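PDB 2VF7: excinuclease ABC, subunit A., which probably recognises damaged DNA in nucleotide excision repair, as a zinc-containing, DNA-binding ATPase of the UvrA family within the ABC superfamily. Local coordinates for residues S109-S117 against L388-S396. The protein carries 1 engineered substitution. Numbering follows the deposited sequence. Where two conformers were deposited one is given.
Sequences SVGSVTTLS and LRLATQLYS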
# COMPACT_ATOMS: atom_id res chain seq x y z
N SER A 109 -6.21 -8.22 -19.20
CA SER A 109 -6.44 -9.22 -20.25
C SER A 109 -6.36 -10.57 -19.57
O SER A 109 -5.91 -10.65 -18.43
CB SER A 109 -5.33 -9.15 -21.29
OG SER A 109 -4.65 -7.91 -21.23
N VAL A 110 -6.77 -11.62 -20.26
CA VAL A 110 -6.61 -12.98 -19.76
C VAL A 110 -5.11 -13.34 -19.62
O VAL A 110 -4.69 -13.93 -18.63
CB VAL A 110 -7.35 -13.97 -20.68
CG1 VAL A 110 -6.95 -15.42 -20.39
CG2 VAL A 110 -8.85 -13.77 -20.55
N GLY A 111 -4.33 -12.93 -20.62
CA GLY A 111 -2.89 -13.14 -20.61
C GLY A 111 -2.09 -12.38 -19.57
O GLY A 111 -0.92 -12.70 -19.34
N SER A 112 -2.71 -11.39 -18.94
CA SER A 112 -2.07 -10.67 -17.84
C SER A 112 -2.38 -11.31 -16.49
O SER A 112 -1.51 -11.39 -15.63
CB SER A 112 -2.53 -9.21 -17.81
OG SER A 112 -2.46 -8.65 -19.10
N VAL A 113 -3.62 -11.75 -16.31
CA VAL A 113 -4.04 -12.35 -15.06
C VAL A 113 -3.48 -13.76 -14.90
O VAL A 113 -3.38 -14.27 -13.78
CB VAL A 113 -5.60 -12.35 -14.90
CG1 VAL A 113 -6.01 -12.87 -13.52
CG2 VAL A 113 -6.15 -10.95 -15.10
N THR A 114 -3.11 -14.38 -16.02
CA THR A 114 -2.56 -15.73 -15.99
C THR A 114 -1.04 -15.70 -15.99
O THR A 114 -0.40 -16.74 -15.82
CB THR A 114 -3.11 -16.60 -17.13
OG1 THR A 114 -2.92 -15.94 -18.38
CG2 THR A 114 -4.59 -16.85 -16.91
N THR A 115 -0.47 -14.51 -16.17
CA THR A 115 0.99 -14.30 -16.26
C THR A 115 1.59 -14.68 -17.62
O THR A 115 2.76 -14.37 -17.90
CB THR A 115 1.78 -15.01 -15.11
OG1 THR A 115 1.14 -14.77 -13.85
CG2 THR A 115 3.24 -14.51 -15.04
N LEU A 116 0.79 -15.31 -18.48
CA LEU A 116 1.28 -15.89 -19.75
C LEU A 116 1.92 -14.90 -20.73
O LEU A 116 2.91 -15.23 -21.38
CB LEU A 116 0.17 -16.68 -20.47
CG LEU A 116 -0.49 -17.88 -19.76
CD1 LEU A 116 -1.56 -18.49 -20.64
CD2 LEU A 116 0.53 -18.95 -19.37
N SER A 117 1.35 -13.71 -20.84
CA SER A 117 1.79 -12.72 -21.82
C SER A 117 3.24 -12.33 -21.62
O SER A 117 3.95 -12.12 -22.60
CB SER A 117 0.91 -11.47 -21.81
OG SER A 117 -0.42 -11.79 -22.19
N LEU A 388 -10.08 -18.52 -13.72
CA LEU A 388 -8.77 -18.09 -14.20
C LEU A 388 -7.83 -17.66 -13.08
O LEU A 388 -6.64 -17.48 -13.30
CB LEU A 388 -8.91 -16.90 -15.13
CG LEU A 388 -9.42 -17.05 -16.56
CD1 LEU A 388 -9.64 -15.64 -17.10
CD2 LEU A 388 -8.44 -17.83 -17.45
N ARG A 389 -8.39 -17.40 -11.90
CA ARG A 389 -7.59 -16.98 -10.77
C ARG A 389 -7.18 -18.19 -9.94
O ARG A 389 -6.09 -18.23 -9.37
CB ARG A 389 -8.34 -15.95 -9.94
CG ARG A 389 -7.41 -14.95 -9.33
CD ARG A 389 -7.80 -13.51 -9.62
NE ARG A 389 -8.37 -12.83 -8.46
CZ ARG A 389 -7.71 -12.52 -7.33
NH1 ARG A 389 -6.44 -12.85 -7.15
NH2 ARG A 389 -8.36 -11.87 -6.36
N LEU A 390 -8.07 -19.16 -9.92
CA LEU A 390 -7.83 -20.48 -9.38
C LEU A 390 -6.66 -21.16 -10.12
O LEU A 390 -5.72 -21.66 -9.49
CB LEU A 390 -9.11 -21.30 -9.50
CG LEU A 390 -9.19 -22.57 -8.66
CD1 LEU A 390 -9.05 -22.21 -7.21
CD2 LEU A 390 -10.47 -23.36 -8.90
N ALA A 391 -6.72 -21.15 -11.45
CA ALA A 391 -5.71 -21.77 -12.29
C ALA A 391 -4.35 -21.15 -12.03
O ALA A 391 -3.35 -21.87 -11.91
CB ALA A 391 -6.09 -21.64 -13.74
N THR A 392 -4.32 -19.82 -11.89
CA THR A 392 -3.05 -19.08 -11.70
C THR A 392 -2.38 -19.41 -10.37
O THR A 392 -1.15 -19.41 -10.25
CB THR A 392 -3.29 -17.56 -11.81
OG1 THR A 392 -3.89 -17.28 -13.08
CG2 THR A 392 -2.00 -16.80 -11.71
N GLN A 393 -3.21 -19.70 -9.37
CA GLN A 393 -2.75 -20.07 -8.04
C GLN A 393 -2.10 -21.46 -8.07
O GLN A 393 -1.21 -21.75 -7.26
CB GLN A 393 -3.92 -20.10 -7.05
CG GLN A 393 -4.55 -18.76 -6.70
CD GLN A 393 -3.59 -17.57 -6.71
OE1 GLN A 393 -2.76 -17.38 -5.80
NE2 GLN A 393 -3.72 -16.74 -7.74
N LEU A 394 -2.57 -22.30 -8.98
CA LEU A 394 -2.14 -23.69 -9.05
C LEU A 394 -0.72 -23.84 -9.57
O LEU A 394 -0.13 -24.93 -9.49
CB LEU A 394 -3.13 -24.54 -9.85
CG LEU A 394 -4.25 -25.23 -9.06
CD1 LEU A 394 -5.15 -26.01 -9.99
CD2 LEU A 394 -3.66 -26.17 -8.01
N TYR A 395 -0.16 -22.73 -10.07
CA TYR A 395 1.25 -22.67 -10.44
C TYR A 395 1.98 -21.46 -9.87
O TYR A 395 2.98 -21.01 -10.44
CB TYR A 395 1.44 -22.79 -11.96
CG TYR A 395 0.71 -21.79 -12.85
CD1 TYR A 395 1.18 -20.49 -13.03
CD2 TYR A 395 -0.43 -22.18 -13.57
CE1 TYR A 395 0.53 -19.59 -13.88
CE2 TYR A 395 -1.08 -21.29 -14.42
CZ TYR A 395 -0.60 -20.00 -14.57
OH TYR A 395 -1.24 -19.13 -15.41
N SER A 396 1.51 -20.97 -8.74
CA SER A 396 2.02 -19.73 -8.19
C SER A 396 3.09 -20.00 -7.16
O SER A 396 3.91 -19.12 -6.87
CB SER A 396 0.91 -18.90 -7.57
OG SER A 396 0.84 -19.13 -6.17
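L388 packs against V110 and T114 where helix 382-393, the helix that begins in what is, by sequence, the ABC signature motif, meets the short helix 110-113. Its two methyls divide the work: CD1 lies 4.0 Å from V110 CG2, while CD2 meets T114 CG2 at 4.0 Å, and L363 of helix 345-365 touches both L388 and T114. T114 can offer that methyl because its hydroxyl sits between the backbone N and the carbonyl carbon (chi1 53°), turned back onto the preceding turn, where it bonds V110 O, which T114 N reaches from the opposite face of the carbonyl. R375, which binds ADP, also touches V110. Next, R389 brushes V113 CG1 with CD, but its guanidinium runs on to S68 O of the second subunit. One turn past L388, T392 OG1 stands 3.1 Å from V113 O and 2.8 Å from L388 O, and the two carbonyls compete for its one proton. Y395 finishes the contact beyond the helix. In one of its two deposited conformers, and so only tentatively, its OH donates to T114 O at 2.6 Å, in the carbonyl plane and on a lone pair, with a C=O...OH angle of 130°.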